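Local coordinates for protein translation elongation factor 1A (Methanosarcina mazei, PDB 3WND) that probably acts as a translation elongation factor, a SelB/EF-Tu-like protein that in its GTP-bound form binds cysteinyl-tRNA, at residues 194-208 with 263-277. Sequence-based numbering, arbitrary orientation. Where two conformers were deposited one is given.
Sequences RIFIDHAFNVTGKGC and QAKDIERGFIISDKE
Strands 194-197 and 272-274 pair antiparallel, their directions 163° apart, in the antiparallel beta-barrel domain that follows the nucleotide-binding domain, consistent with the SelB-type domain II. Ile195 and Ile273 form a hydrogen-bonded pair here: each N lies 2.8 Å from the other's O. The pairing runs on into the type II turn 268-271, where Ile197 N donates to Phe271 O and Gly270 N to Ile197 O. Ile197 drives CD1 between Ile273 CG1 (3.9 Å) and Ile267 CG2 (4.0 Å), crossing both side chains nearly at right angles. Arg194 grips Glu277 side-on: NE reaches OE2 on its syn side (2.9 Å, 162°), while NH2 meets OE1 from above the carboxylate plane. Ser274 OG takes the anti lone pair of OE2 (2.6 Å). Replacing Arg194, an alanine here is likely to leave Glu277 without its opposite charge and Phe196 without the guanidinium over which its CE1 sits. Where the first strand turns its corner at Asp198, Arg269, with CG anti to the backbone N (chi1 174°) and a bend at chi3, brings NE onto an in-plane lone pair of Asp198 O (3.0 Å). The apolar seam continues past Arg269 to Ala264, while Arg194 and Arg269 carry their charges outward to salt bridges with Asp350 and Asp49.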
ATOM      1  N   ARG A 194      -2.190  14.988  -5.833  1.00 13.84           N
ATOM      2  CA  ARG A 194      -1.970  14.646  -4.423  1.00 11.96           C
ATOM      3  C   ARG A 194      -0.765  13.751  -4.361  1.00 13.90           C
ATOM      4  O   ARG A 194      -0.663  12.823  -5.222  1.00 13.80           O
ATOM      5  CB  ARG A 194      -3.176  13.845  -3.823  1.00 14.50           C
ATOM      6  CG  ARG A 194      -4.488  14.559  -3.994  1.00 13.04           C
ATOM      7  CD  ARG A 194      -5.639  13.691  -3.431  1.00 14.63           C
ATOM      8  NE  ARG A 194      -5.629  13.592  -1.974  1.00 14.87           N
ATOM      9  CZ  ARG A 194      -6.007  12.478  -1.290  1.00 15.54           C
ATOM     10  NH1 ARG A 194      -6.205  11.264  -1.903  1.00 14.18           N
ATOM     11  NH2 ARG A 194      -6.083  12.509   0.052  1.00 14.18           N
ATOM     12  N   ILE A 195       0.096  13.983  -3.375  0.98 13.58           N
ATOM     13  CA  ILE A 195       1.284  13.139  -3.168  0.98 13.50           C
ATOM     14  C   ILE A 195       1.230  12.654  -1.730  0.98 11.78           C
ATOM     15  O   ILE A 195       1.076  13.449  -0.782  0.98 16.50           O
ATOM     16  CB  ILE A 195       2.592  13.958  -3.439  0.98 13.29           C
ATOM     17  CG1 ILE A 195       2.565  14.519  -4.911  0.98 15.91           C
ATOM     18  CG2 ILE A 195       3.850  13.024  -3.217  0.98 14.93           C
ATOM     19  CD1 ILE A 195       2.240  16.055  -4.889  0.98 22.57           C
ATOM     20  N   PHE A 196       1.379  11.339  -1.531  1.00 13.37           N
ATOM     21  CA  PHE A 196       1.445  10.780  -0.143  1.00 13.84           C
ATOM     22  C   PHE A 196       2.908  10.574   0.205  1.00 13.44           C
ATOM     23  O   PHE A 196       3.661  10.102  -0.587  1.00 15.32           O
ATOM     24  CB  PHE A 196       0.788   9.381  -0.102  1.00 14.22           C
ATOM     25  CG  PHE A 196      -0.729   9.381  -0.069  1.00 13.74           C
ATOM     26  CD1 PHE A 196      -1.466  10.582  -0.175  1.00 18.10           C
ATOM     27  CD2 PHE A 196      -1.397   8.171   0.057  1.00 16.15           C
ATOM     28  CE1 PHE A 196      -2.879  10.538  -0.201  1.00 18.68           C
ATOM     29  CE2 PHE A 196      -2.804   8.157   0.044  1.00 18.61           C
ATOM     30  CZ  PHE A 196      -3.508   9.313  -0.092  1.00 23.68           C
ATOM     31  N   ILE A 197       3.324  11.059   1.348  1.00 14.26           N
ATOM     32  CA  ILE A 197       4.660  10.975   1.791  1.00 13.15           C
ATOM     33  C   ILE A 197       4.937   9.773   2.668  1.00 16.59           C
ATOM     34  O   ILE A 197       4.198   9.531   3.597  1.00 14.65           O
ATOM     35  CB  ILE A 197       4.953  12.248   2.651  1.00 14.84           C
ATOM     36  CG1 ILE A 197       4.921  13.539   1.729  1.00 15.58           C
ATOM     37  CG2 ILE A 197       6.288  12.065   3.376  1.00 18.36           C
ATOM     38  CD1 ILE A 197       4.856  14.817   2.549  1.00 16.74           C
ATOM     39  N   ASP A 198       5.954   8.962   2.317  1.00 14.26           N
ATOM     40  CA  ASP A 198       6.198   7.796   3.168  1.00 15.99           C
ATOM     41  C   ASP A 198       7.461   7.981   4.020  1.00 19.64           C
ATOM     42  O   ASP A 198       7.641   7.265   5.045  1.00 16.27           O
ATOM     43  CB  ASP A 198       6.255   6.441   2.378  1.00 17.39           C
ATOM     44  CG  ASP A 198       7.049   6.504   1.143  1.00 23.05           C
ATOM     45  OD1 ASP A 198       8.278   6.627   1.206  1.00 20.73           O
ATOM     46  OD2 ASP A 198       6.456   6.351   0.084  1.00 22.54           O
ATOM     47  N   HIS A 199       8.339   8.929   3.610  1.00 16.41           N
ATOM     48  CA  HIS A 199       9.565   9.187   4.412  1.00 16.65           C
ATOM     49  C   HIS A 199       9.878  10.658   4.235  1.00 14.74           C
ATOM     50  O   HIS A 199       9.609  11.274   3.213  1.00 17.37           O
ATOM     51  CB  HIS A 199      10.770   8.379   3.906  1.00 16.30           C
ATOM     52  CG  HIS A 199      10.633   6.930   4.093  1.00 18.43           C
ATOM     53  ND1 HIS A 199       9.924   6.131   3.175  1.00 21.19           N
ATOM     54  CD2 HIS A 199      11.088   6.061   5.132  1.00 22.96           C
ATOM     55  CE1 HIS A 199       9.968   4.798   3.613  1.00 23.64           C
ATOM     56  NE2 HIS A 199      10.710   4.764   4.793  1.00 26.08           N
ATOM     57  N   ALA A 200      10.515  11.242   5.241  1.00 18.24           N
ATOM     58  CA  ALA A 200      10.958  12.653   5.201  1.00 19.28           C
ATOM     59  C   ALA A 200      12.307  12.672   5.948  1.00 20.98           C
ATOM     60  O   ALA A 200      12.424  12.175   7.090  1.00 21.56           O
ATOM     61  CB  ALA A 200       9.952  13.572   5.964  1.00 22.45           C
ATOM     62  N   PHE A 201      13.265  13.389   5.391  1.00 19.15           N
ATOM     63  CA  PHE A 201      14.517  13.623   6.058  1.00 22.47           C
ATOM     64  C   PHE A 201      15.241  14.841   5.595  1.00 18.27           C
ATOM     65  O   PHE A 201      14.887  15.468   4.546  1.00 21.60           O
ATOM     66  CB  PHE A 201      15.443  12.427   5.928  1.00 30.23           C
ATOM     67  CG  PHE A 201      15.452  11.842   4.574  1.00 25.93           C
ATOM     68  CD1 PHE A 201      16.320  12.339   3.564  1.00 33.61           C
ATOM     69  CD2 PHE A 201      14.538  10.789   4.231  1.00 22.71           C
ATOM     70  CE1 PHE A 201      16.314  11.767   2.267  1.00 39.92           C
ATOM     71  CE2 PHE A 201      14.549  10.234   2.981  1.00 27.78           C
ATOM     72  CZ  PHE A 201      15.423  10.726   1.974  1.00 36.21           C
ATOM     73  N   ASN A 202      16.217  15.259   6.423  1.00 25.19           N
ATOM     74  CA  ASN A 202      17.058  16.378   6.028  1.00 30.15           C
ATOM     75  C   ASN A 202      18.198  15.875   5.154  1.00 32.21           C
ATOM     76  O   ASN A 202      18.806  14.862   5.480  1.00 39.47           O
ATOM     77  CB  ASN A 202      17.594  17.149   7.245  1.00 43.60           C
ATOM     78  CG  ASN A 202      17.554  18.637   7.014  1.00 50.24           C
ATOM     79  OD1 ASN A 202      16.528  19.164   6.597  1.00 57.51           O
ATOM     80  ND2 ASN A 202      18.672  19.325   7.250  1.00 84.40           N
ATOM     81  N   VAL A 203      18.559  16.588   4.073  1.00 37.80           N
ATOM     82  CA  VAL A 203      19.790  16.192   3.331  1.00 48.07           C
ATOM     83  C   VAL A 203      20.736  17.373   3.254  1.00 48.06           C
ATOM     84  O   VAL A 203      20.318  18.478   2.875  1.00 41.42           O
ATOM     85  CB  VAL A 203      19.522  15.611   1.908  1.00 46.41           C
ATOM     86  CG1 VAL A 203      20.822  15.448   1.083  1.00 53.76           C
ATOM     87  CG2 VAL A 203      18.806  14.276   2.028  1.00 49.88           C
ATOM     88  N   THR A 204      22.003  17.147   3.609  1.00 49.62           N
ATOM     89  CA  THR A 204      22.941  18.236   3.719  1.00 51.50           C
ATOM     90  C   THR A 204      23.096  18.888   2.374  1.00 48.54           C
ATOM     91  O   THR A 204      23.411  18.210   1.383  1.00 75.68           O
ATOM     92  CB  THR A 204      24.304  17.730   4.174  1.00 51.81           C
ATOM     93  OG1 THR A 204      24.276  17.559   5.584  1.00 53.51           O
ATOM     94  CG2 THR A 204      25.440  18.752   3.857  1.00 54.82           C
ATOM     95  N   GLY A 205      22.814  20.188   2.327  1.00 53.89           N
ATOM     96  CA  GLY A 205      22.947  20.944   1.108  1.00 45.25           C
ATOM     97  C   GLY A 205      21.713  20.928   0.250  1.00 54.42           C
ATOM     98  O   GLY A 205      21.695  21.562  -0.800  1.00 76.15           O
ATOM     99  N   LYS A 206      20.688  20.185   0.680  1.00 67.99           N
ATOM    100  CA  LYS A 206      19.421  20.046  -0.078  1.00 60.33           C
ATOM    101  C   LYS A 206      18.255  20.522   0.821  1.00 57.03           C
ATOM    102  O   LYS A 206      17.261  21.118   0.331  1.00 55.81           O
ATOM    103  CB  LYS A 206      19.218  18.583  -0.583  1.00 86.90           C
ATOM    104  CG  LYS A 206      19.869  18.175  -1.953  1.00 69.69           C
ATOM    105  CD  LYS A 206      19.413  16.773  -2.492  1.00 92.50           C
ATOM    106  CE  LYS A 206      18.104  16.800  -3.337  1.00 72.13           C
ATOM    107  NZ  LYS A 206      17.453  15.533  -3.819  1.00 68.34           N
ATOM    108  N   GLY A 207      18.419  20.283   2.130  1.00 46.41           N
ATOM    109  CA  GLY A 207      17.421  20.583   3.157  1.00 37.21           C
ATOM    110  C   GLY A 207      16.324  19.534   3.096  1.00 29.67           C
ATOM    111  O   GLY A 207      16.642  18.317   2.916  1.00 32.68           O
ATOM    112  N   CYS A 208      15.052  19.979   3.223  1.00 25.33           N
ATOM    113  CA  CYS A 208      13.932  19.051   3.452  1.00 21.69           C
ATOM    114  C   CYS A 208      13.669  18.222   2.158  1.00 19.38           C
ATOM    115  O   CYS A 208      13.348  18.809   1.094  1.00 19.64           O
ATOM    116  CB  CYS A 208      12.661  19.804   3.815  1.00 27.17           C
ATOM    117  SG  CYS A 208      11.216  18.713   4.141  1.00 22.29           S
ATOM    118  N   GLN A 263      10.206  21.975   7.493  1.00 23.66           N
ATOM    119  CA  GLN A 263      11.368  21.252   8.001  1.00 24.91           C
ATOM    120  C   GLN A 263      11.006  19.738   8.102  1.00 20.03           C
ATOM    121  O   GLN A 263       9.863  19.352   8.415  1.00 20.20           O
ATOM    122  CB  GLN A 263      11.748  21.789   9.393  1.00 29.06           C
ATOM    123  CG  GLN A 263      12.314  23.225   9.416  1.00 30.03           C
ATOM    124  CD  GLN A 263      12.556  23.672  10.850  1.00 26.50           C
ATOM    125  OE1 GLN A 263      11.743  24.404  11.428  1.00 44.30           O
ATOM    126  NE2 GLN A 263      13.574  23.153  11.451  1.00 36.63           N
ATOM    127  N   ALA A 264      11.954  18.878   7.740  1.00 26.25           N
ATOM    128  CA  ALA A 264      11.699  17.407   7.756  1.00 23.45           C
ATOM    129  C   ALA A 264      11.242  16.986   9.171  1.00 23.30           C
ATOM    130  O   ALA A 264      10.380  16.162   9.340  1.00 24.09           O
ATOM    131  CB  ALA A 264      12.918  16.640   7.347  1.00 32.37           C
ATOM    132  N   LYS A 265      11.782  17.638  10.209  1.00 22.24           N
ATOM    133  CA  LYS A 265      11.378  17.223  11.579  1.00 23.22           C
ATOM    134  C   LYS A 265       9.832  17.422  11.832  1.00 25.07           C
ATOM    135  O   LYS A 265       9.237  16.880  12.767  1.00 29.74           O
ATOM    136  CB  LYS A 265      12.156  18.052  12.657  1.00 21.64           C
ATOM    137  CG  LYS A 265      11.742  19.531  12.701  1.00 28.01           C
ATOM    138  CD  LYS A 265      12.374  20.299  13.864  1.00 33.50           C
ATOM    139  CE  LYS A 265      11.816  21.708  13.831  1.00 33.37           C
ATOM    140  NZ  LYS A 265      10.556  21.830  14.606  1.00 32.84           N
ATOM    141  N   ASP A 266       9.171  18.237  11.044  1.00 23.75           N
ATOM    142  CA  ASP A 266       7.727  18.476  11.225  1.00 24.43           C
ATOM    143  C   ASP A 266       6.855  17.642  10.266  1.00 22.03           C
ATOM    144  O   ASP A 266       5.612  17.806  10.234  1.00 23.61           O
ATOM    145  CB  ASP A 266       7.442  19.932  10.980  1.00 21.80           C
ATOM    146  CG  ASP A 266       8.110  20.801  11.998  1.00 24.21           C
ATOM    147  OD1 ASP A 266       8.135  20.406  13.226  1.00 25.08           O
ATOM    148  OD2 ASP A 266       8.615  21.878  11.576  1.00 25.91           O
ATOM    149  N   ILE A 267       7.483  16.732   9.520  1.00 21.57           N
ATOM    150  CA  ILE A 267       6.748  15.869   8.573  1.00 17.44           C
ATOM    151  C   ILE A 267       6.808  14.440   9.075  1.00 17.69           C
ATOM    152  O   ILE A 267       7.908  13.957   9.386  1.00 21.48           O
ATOM    153  CB  ILE A 267       7.355  15.976   7.136  1.00 16.36           C
ATOM    154  CG1 ILE A 267       7.330  17.487   6.734  1.00 18.79           C
ATOM    155  CG2 ILE A 267       6.592  15.079   6.195  1.00 18.30           C
ATOM    156  CD1 ILE A 267       7.777  17.700   5.257  1.00 19.19           C
ATOM    157  N   GLU A 268       5.671  13.735   8.985  1.00 20.66           N
ATOM    158  CA  GLU A 268       5.643  12.271   9.269  1.00 17.92           C
ATOM    159  C   GLU A 268       5.106  11.494   8.039  1.00 16.22           C
ATOM    160  O   GLU A 268       4.419  12.079   7.133  1.00 18.37           O
ATOM    161  CB  GLU A 268       4.695  12.046  10.502  1.00 21.78           C
ATOM    162  CG  GLU A 268       5.148  12.717  11.804  1.00 30.05           C
ATOM    163  CD  GLU A 268       6.554  12.254  12.318  1.00 46.50           C
ATOM    164  OE1 GLU A 268       6.973  11.070  12.091  1.00 52.32           O
ATOM    165  OE2 GLU A 268       7.193  13.014  13.017  1.00 52.17           O
ATOM    166  N   ARG A 269       5.470  10.208   7.955  1.00 16.36           N
ATOM    167  CA  ARG A 269       4.763   9.367   7.027  1.00 14.03           C
ATOM    168  C   ARG A 269       3.222   9.566   7.154  1.00 14.35           C
ATOM    169  O   ARG A 269       2.686   9.570   8.265  1.00 18.02           O
ATOM    170  CB  ARG A 269       5.081   7.883   7.292  1.00 18.72           C
ATOM    171  CG  ARG A 269       4.247   6.923   6.421  1.00 15.98           C
ATOM    172  CD  ARG A 269       4.535   5.467   6.729  1.00 19.77           C
ATOM    173  NE  ARG A 269       5.934   5.259   6.423  1.00 18.06           N
ATOM    174  CZ  ARG A 269       6.557   4.116   6.723  1.00 21.23           C
ATOM    175  NH1 ARG A 269       5.846   3.064   7.158  1.00 25.77           N
ATOM    176  NH2 ARG A 269       7.835   4.009   6.463  1.00 24.46           N
ATOM    177  N   GLY A 270       2.512   9.746   6.045  1.00 14.70           N
ATOM    178  CA  GLY A 270       1.092   9.953   6.196  1.00 14.40           C
ATOM    179  C   GLY A 270       0.664  11.376   5.811  1.00 16.46           C
ATOM    180  O   GLY A 270      -0.515  11.619   5.526  1.00 19.15           O
ATOM    181  N   PHE A 271       1.618  12.292   5.809  1.00 17.14           N
ATOM    182  CA  PHE A 271       1.318  13.651   5.384  1.00 16.80           C
ATOM    183  C   PHE A 271       1.063  13.646   3.905  1.00 15.56           C
ATOM    184  O   PHE A 271       1.546  12.744   3.165  1.00 15.15           O
ATOM    185  CB  PHE A 271       2.552  14.557   5.726  1.00 15.80           C
ATOM    186  CG  PHE A 271       2.554  15.033   7.182  1.00 18.85           C
ATOM    187  CD1 PHE A 271       2.118  14.203   8.218  1.00 18.44           C
ATOM    188  CD2 PHE A 271       3.021  16.309   7.492  1.00 20.11           C
ATOM    189  CE1 PHE A 271       2.153  14.666   9.572  1.00 17.02           C
ATOM    190  CE2 PHE A 271       3.045  16.740   8.818  1.00 22.75           C
ATOM    191  CZ  PHE A 271       2.619  15.972   9.845  1.00 20.61           C
ATOM    192  N   ILE A 272       0.343  14.631   3.428  1.00 13.04           N
ATOM    193  CA  ILE A 272      -0.072  14.697   2.040  1.00 13.01           C
ATOM    194  C   ILE A 272       0.281  16.076   1.485  1.00 13.06           C
ATOM    195  O   ILE A 272       0.049  17.126   2.146  1.00 17.20           O
ATOM    196  CB  ILE A 272      -1.634  14.572   1.945  1.00 15.22           C
ATOM    197  CG1 ILE A 272      -2.069  13.157   2.469  1.00 15.14           C
ATOM    198  CG2 ILE A 272      -2.072  14.692   0.478  1.00 16.08           C
ATOM    199  CD1 ILE A 272      -3.597  13.048   2.632  1.00 15.92           C
ATOM    200  N   ILE A 273       0.815  16.080   0.276  1.00 12.96           N
ATOM    201  CA  ILE A 273       1.019  17.319  -0.394  1.00 14.54           C
ATOM    202  C   ILE A 273      -0.140  17.446  -1.395  1.00 14.57           C
ATOM    203  O   ILE A 273      -0.348  16.559  -2.303  1.00 13.19           O
ATOM    204  CB  ILE A 273       2.368  17.367  -1.205  1.00 15.80           C
ATOM    205  CG1 ILE A 273       3.551  17.315  -0.171  1.00 15.30           C
ATOM    206  CG2 ILE A 273       2.414  18.605  -2.114  1.00 14.04           C
ATOM    207  CD1 ILE A 273       4.895  16.989  -0.797  1.00 20.74           C
ATOM    208  N   SER A 274      -0.871  18.549  -1.310  1.00 15.17           N
ATOM    209  CA  SER A 274      -1.993  18.812  -2.155  1.00 15.79           C
ATOM    210  C   SER A 274      -2.470  20.190  -1.848  1.00 16.94           C
ATOM    211  O   SER A 274      -2.080  20.794  -0.818  1.00 17.65           O
ATOM    212  CB  SER A 274      -3.135  17.793  -2.051  1.00 19.76           C
ATOM    213  OG  SER A 274      -3.977  18.097  -1.041  1.00 21.96           O
ATOM    214  N   ASP A 275      -3.387  20.677  -2.680  1.00 18.20           N
ATOM    215  CA  ASP A 275      -3.902  22.082  -2.435  1.00 17.38           C
ATOM    216  C   ASP A 275      -4.968  22.091  -1.347  1.00 20.06           C
ATOM    217  O   ASP A 275      -5.243  23.126  -0.763  1.00 23.59           O
ATOM    218  CB  ASP A 275      -4.471  22.624  -3.731  1.00 19.63           C
ATOM    219  CG  ASP A 275      -3.406  23.056  -4.703  1.00 22.88           C
ATOM    220  OD1 ASP A 275      -2.238  23.245  -4.307  1.00 24.18           O
ATOM    221  OD2 ASP A 275      -3.751  23.294  -5.844  1.00 27.32           O
ATOM    222  N   LYS A 276      -5.641  20.950  -1.109  1.00 19.60           N
ATOM    223  CA  LYS A 276      -6.726  20.968  -0.093  1.00 17.13           C
ATOM    224  C   LYS A 276      -6.928  19.514   0.408  1.00 17.76           C
ATOM    225  O   LYS A 276      -7.119  18.566  -0.380  1.00 16.93           O
ATOM    226  CB  LYS A 276      -8.036  21.444  -0.777  1.00 28.48           C
ATOM    227  CG  LYS A 276      -9.240  21.423   0.111  1.00 33.76           C
ATOM    228  CD  LYS A 276      -9.018  22.232   1.418  1.00 44.22           C
ATOM    229  CE  LYS A 276     -10.307  22.385   2.262  1.00 58.84           C
ATOM    230  NZ  LYS A 276     -10.839  21.063   2.757  1.00 39.26           N
ATOM    231  N   GLU A 277      -7.001  19.355   1.717  1.00 15.51           N
ATOM    232  CA  GLU A 277      -7.387  18.088   2.335  1.00 18.67           C
ATOM    233  C   GLU A 277      -8.257  18.338   3.497  1.00 20.70           C
ATOM    234  O   GLU A 277      -8.163  19.439   4.094  1.00 20.45           O
ATOM    235  CB  GLU A 277      -6.109  17.303   2.886  1.00 16.88           C
ATOM    236  CG  GLU A 277      -5.136  16.917   1.753  1.00 17.20           C
ATOM    237  CD  GLU A 277      -5.720  15.898   0.788  1.00 15.46           C
ATOM    238  OE1 GLU A 277      -6.562  15.088   1.236  1.00 18.65           O
ATOM    239  OE2 GLU A 277      -5.323  15.955  -0.397  1.00 17.67           O
TER